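Local coordinates for mercuric reductase (Metallosphaera sedula, PDB 4YWO), which probably catalyses the NADPH-dependent reduction of Hg(2+) to elemental mercury, using FAD as cofactor, at residues 86-92 against 167-173. Where two conformers were deposited one is given. Residue numbers count along the deposited sequence, not the author numbering.
Sequences FSSFQEK and ALSPDRR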
ATOM      1  N   PHE A  86       1.700  18.436 -24.111  1.00 24.55           N
ATOM      2  CA  PHE A  86       0.274  18.478 -24.342  1.00 26.42           C
ATOM      3  C   PHE A  86      -0.190  17.193 -24.991  1.00 22.90           C
ATOM      4  O   PHE A  86      -1.327  16.723 -24.712  1.00 21.46           O
ATOM      5  CB  PHE A  86      -0.061  19.725 -25.181  1.00 26.06           C
ATOM      6  CG  PHE A  86      -1.561  19.816 -25.569  1.00 25.88           C
ATOM      7  CD1 PHE A  86      -2.499  20.166 -24.653  1.00 26.57           C
ATOM      8  CD2 PHE A  86      -1.983  19.442 -26.838  1.00 30.46           C
ATOM      9  CE1 PHE A  86      -3.830  20.238 -24.981  1.00 27.94           C
ATOM     10  CE2 PHE A  86      -3.317  19.508 -27.196  1.00 31.07           C
ATOM     11  CZ  PHE A  86      -4.248  19.919 -26.253  1.00 30.75           C
ATOM     12  N   SER A  87       0.628  16.532 -25.796  1.00 23.42           N
ATOM     13  CA  SER A  87       0.361  15.264 -26.432  1.00 25.81           C
ATOM     14  C   SER A  87       0.077  14.108 -25.469  1.00 24.80           C
ATOM     15  O   SER A  87      -0.406  13.071 -25.867  1.00 27.23           O
ATOM     16  CB  SER A  87       1.516  14.850 -27.380  1.00 30.06           C
ATOM     17  OG  SER A  87       2.707  14.600 -26.663  1.00 29.37           O
ATOM     18  N   SER A  88       0.496  14.257 -24.197  1.00 21.45           N
ATOM     19  CA  SER A  88       0.245  13.174 -23.246  0.50 20.62           C
ATOM     20  C   SER A  88      -1.256  12.931 -23.049  1.00 21.13           C
ATOM     21  O   SER A  88      -1.623  11.836 -22.681  1.00 21.99           O
ATOM     22  CB  SER A  88       0.968  13.429 -21.915  0.50 19.13           C
ATOM     23  OG  SER A  88       0.482  14.656 -21.374  0.50 19.37           O
ATOM     24  N   PHE A  89      -2.080  13.926 -23.292  1.00 20.41           N
ATOM     25  CA  PHE A  89      -3.588  13.684 -23.211  1.00 22.99           C
ATOM     26  C   PHE A  89      -4.062  12.768 -24.323  1.00 25.47           C
ATOM     27  O   PHE A  89      -4.814  11.770 -24.121  1.00 25.66           O
ATOM     28  CB  PHE A  89      -4.375  14.966 -23.222  1.00 22.30           C
ATOM     29  CG  PHE A  89      -4.313  15.796 -21.967  1.00 22.10           C
ATOM     30  CD1 PHE A  89      -5.162  15.529 -20.892  1.00 19.57           C
ATOM     31  CD2 PHE A  89      -3.437  16.880 -21.842  1.00 22.16           C
ATOM     32  CE1 PHE A  89      -5.109  16.346 -19.733  1.00 21.32           C
ATOM     33  CE2 PHE A  89      -3.390  17.665 -20.705  1.00 24.40           C
ATOM     34  CZ  PHE A  89      -4.219  17.372 -19.623  1.00 22.07           C
ATOM     35  N   GLN A  90      -3.509  13.006 -25.523  1.00 25.86           N
ATOM     36  CA  GLN A  90      -3.794  12.095 -26.620  1.00 32.07           C
ATOM     37  C   GLN A  90      -3.138  10.708 -26.491  1.00 29.67           C
ATOM     38  O   GLN A  90      -3.771   9.729 -26.770  1.00 32.94           O
ATOM     39  CB  GLN A  90      -3.451  12.783 -27.977  1.00 36.86           C
ATOM     40  CG  GLN A  90      -3.957  12.021 -29.200  1.00 52.21           C
ATOM     41  CD  GLN A  90      -2.891  11.184 -29.871  1.00 59.39           C
ATOM     42  OE1 GLN A  90      -1.821  11.685 -30.214  1.00 72.16           O
ATOM     43  NE2 GLN A  90      -3.188   9.905 -30.093  1.00 64.58           N
ATOM     44  N   GLU A  91      -1.923  10.561 -25.965  1.00 29.91           N
ATOM     45  CA  GLU A  91      -1.319   9.273 -25.714  1.00 32.11           C
ATOM     46  C   GLU A  91      -2.141   8.347 -24.821  1.00 34.74           C
ATOM     47  O   GLU A  91      -2.151   7.146 -25.003  1.00 36.89           O
ATOM     48  CB  GLU A  91       0.105   9.414 -25.116  1.00 43.30           C
ATOM     49  CG  GLU A  91       0.563   8.127 -24.362  1.00 50.06           C
ATOM     50  CD  GLU A  91       1.799   8.228 -23.435  1.00 59.38           C
ATOM     51  OE1 GLU A  91       1.917   9.150 -22.552  1.00 48.67           O
ATOM     52  OE2 GLU A  91       2.655   7.304 -23.552  1.00 61.90           O
ATOM     53  N   LYS A  92      -2.767   8.931 -23.787  1.00 25.34           N
ATOM     54  CA  LYS A  92      -3.608   8.231 -22.792  1.00 26.57           C
ATOM     55  C   LYS A  92      -4.797   7.612 -23.493  1.00 29.76           C
ATOM     56  O   LYS A  92      -5.324   6.563 -23.063  1.00 25.54           O
ATOM     57  CB  LYS A  92      -4.074   9.264 -21.738  1.00 30.40           C
ATOM     58  CG  LYS A  92      -5.573   9.184 -21.372  1.00 37.47           C
ATOM     59  CD  LYS A  92      -5.878  10.322 -20.473  1.00 42.97           C
ATOM     60  CE  LYS A  92      -6.413  11.529 -21.211  1.00 32.76           C
ATOM     61  NZ  LYS A  92      -7.465  11.236 -22.207  1.00 33.30           N
ATOM     62  N   ALA A 167     -11.861  18.161 -19.809  1.00 15.07           N
ATOM     63  CA  ALA A 167     -10.576  18.370 -19.094  1.00 18.47           C
ATOM     64  C   ALA A 167      -9.617  17.185 -19.327  1.00 18.11           C
ATOM     65  O   ALA A 167      -8.394  17.343 -19.273  1.00 17.71           O
ATOM     66  CB  ALA A 167     -10.820  18.619 -17.585  1.00 21.85           C
ATOM     67  N   LEU A 168     -10.172  15.987 -19.598  1.00 17.28           N
ATOM     68  CA  LEU A 168      -9.346  14.826 -19.941  1.00 18.05           C
ATOM     69  C   LEU A 168      -8.905  14.709 -21.414  1.00 19.47           C
ATOM     70  O   LEU A 168      -7.989  13.965 -21.739  1.00 20.29           O
ATOM     71  CB  LEU A 168      -9.997  13.567 -19.418  1.00 17.19           C
ATOM     72  CG  LEU A 168     -10.149  13.458 -17.888  1.00 18.46           C
ATOM     73  CD1 LEU A 168     -11.122  12.357 -17.458  1.00 21.93           C
ATOM     74  CD2 LEU A 168      -8.770  13.309 -17.244  1.00 19.69           C
ATOM     75  N   SER A 169      -9.630  15.375 -22.304  1.00 19.07           N
ATOM     76  CA  SER A 169      -9.279  15.452 -23.706  1.00 23.01           C
ATOM     77  C   SER A 169      -9.386  16.911 -24.157  1.00 22.08           C
ATOM     78  O   SER A 169     -10.273  17.257 -24.981  1.00 22.20           O
ATOM     79  CB  SER A 169     -10.238  14.624 -24.518  1.00 26.01           C
ATOM     80  OG  SER A 169     -10.195  13.304 -24.161  1.00 25.49           O
ATOM     81  N   PRO A 170      -8.552  17.790 -23.640  1.00 21.12           N
ATOM     82  CA  PRO A 170      -8.624  19.224 -23.931  1.00 22.36           C
ATOM     83  C   PRO A 170      -8.427  19.570 -25.382  1.00 24.66           C
ATOM     84  O   PRO A 170      -7.593  18.950 -26.046  1.00 24.57           O
ATOM     85  CB  PRO A 170      -7.503  19.832 -23.089  1.00 22.46           C
ATOM     86  CG  PRO A 170      -6.554  18.681 -22.810  1.00 20.80           C
ATOM     87  CD  PRO A 170      -7.441  17.460 -22.695  1.00 21.38           C
ATOM     88  N   ASP A 171      -9.241  20.527 -25.853  1.00 23.28           N
ATOM     89  CA  ASP A 171      -9.175  20.924 -27.235  1.00 26.99           C
ATOM     90  C   ASP A 171      -7.991  21.825 -27.552  1.00 25.96           C
ATOM     91  O   ASP A 171      -7.617  21.970 -28.762  1.00 26.48           O
ATOM     92  CB  ASP A 171     -10.498  21.630 -27.622  1.00 25.56           C
ATOM     93  CG  ASP A 171     -10.808  22.923 -26.844  1.00 33.00           C
ATOM     94  OD1 ASP A 171     -10.157  23.511 -25.961  1.00 35.35           O
ATOM     95  OD2 ASP A 171     -11.825  23.506 -27.242  1.00 41.69           O
ATOM     96  N   ARG A 172      -7.386  22.409 -26.540  1.00 21.87           N
ATOM     97  CA  ARG A 172      -6.324  23.353 -26.697  1.00 21.58           C
ATOM     98  C   ARG A 172      -5.508  23.484 -25.467  1.00 22.01           C
ATOM     99  O   ARG A 172      -5.895  23.052 -24.400  1.00 21.15           O
ATOM    100  CB  ARG A 172      -6.896  24.707 -27.045  1.00 24.57           C
ATOM    101  CG  ARG A 172      -7.525  25.436 -25.893  1.00 24.47           C
ATOM    102  CD  ARG A 172      -8.600  26.441 -26.335  1.00 25.86           C
ATOM    103  NE  ARG A 172      -9.004  27.319 -25.273  1.00 26.40           N
ATOM    104  CZ  ARG A 172      -9.979  27.038 -24.390  1.00 24.09           C
ATOM    105  NH1 ARG A 172     -10.654  25.938 -24.460  1.00 27.37           N
ATOM    106  NH2 ARG A 172     -10.301  27.907 -23.480  1.00 24.08           N
ATOM    107  N   ARG A 173      -4.397  24.117 -25.614  1.00 20.67           N
ATOM    108  CA  ARG A 173      -3.530  24.395 -24.509  1.00 22.40           C
ATOM    109  C   ARG A 173      -4.016  25.629 -23.834  1.00 22.92           C
ATOM    110  O   ARG A 173      -4.280  26.669 -24.469  1.00 26.17           O
ATOM    111  CB  ARG A 173      -2.124  24.615 -24.995  1.00 26.48           C
ATOM    112  CG  ARG A 173      -1.622  23.300 -25.495  1.00 31.85           C
ATOM    113  CD  ARG A 173      -0.316  23.464 -26.189  1.00 45.31           C
ATOM    114  NE  ARG A 173       0.762  23.687 -25.243  1.00 38.27           N
ATOM    115  CZ  ARG A 173       1.969  23.437 -25.585  1.00 45.75           C
ATOM    116  NH1 ARG A 173       2.195  23.010 -26.815  1.00 40.88           N
ATOM    117  NH2 ARG A 173       2.947  23.660 -24.718  1.00 55.17           N
TER
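Phe-86 and Phe-89 supply most of the surface that 86-92 contributes to this contact, which buries 380 Å² in all; with chi1 t for Phe-86 and m for Phe-89, both rings reach Pro-170. The CA-to-CB bond of Phe-86 points toward 167-173, and its ring lies on the loop 170-173. Arg-173 CG lies over one face of the Phe-86 ring, 3.7 Å from the centroid and 27° off the normal, which meets the geometry of a CH-pi contact, while Pro-170 O sits at the ring edge, 3.5 Å from Phe-86 CZ, and Pro-170 CG is 3.8 Å from Phe-86 CE1. Phe-89 takes the pyrrolidine over its face: Pro-170 CG stands 3.7 Å from the Phe-89 centroid, only 10° off the normal. Leu-168 O approaches the edge of the same ring, 3.3 Å from Phe-89 CD1.

Lys-92 has chi1 (134°) and chi3 (94°) between wells. With this conformation NZ reaches Leu-168 O at 2.8 Å and Phe-89 O at 3.3 Å, both weak hydrogen bonds. The CA-to-CB bond of Arg-172 points away from 86-92, and its guanidinium forms salt bridges, through NH1 with Asp-171 OD1 (2.9 Å) and through NH2 with Glu-260.

Leu-168 packs on helix 184-194 near the bound FAD. The contact thus joins a helix of the FAD-binding region to the segment leading into strand 176-180 of the second parallel sheet, an interdomain junction of the two-Rossmann-domain pyridine nucleotide-disulfide oxidoreductase fold.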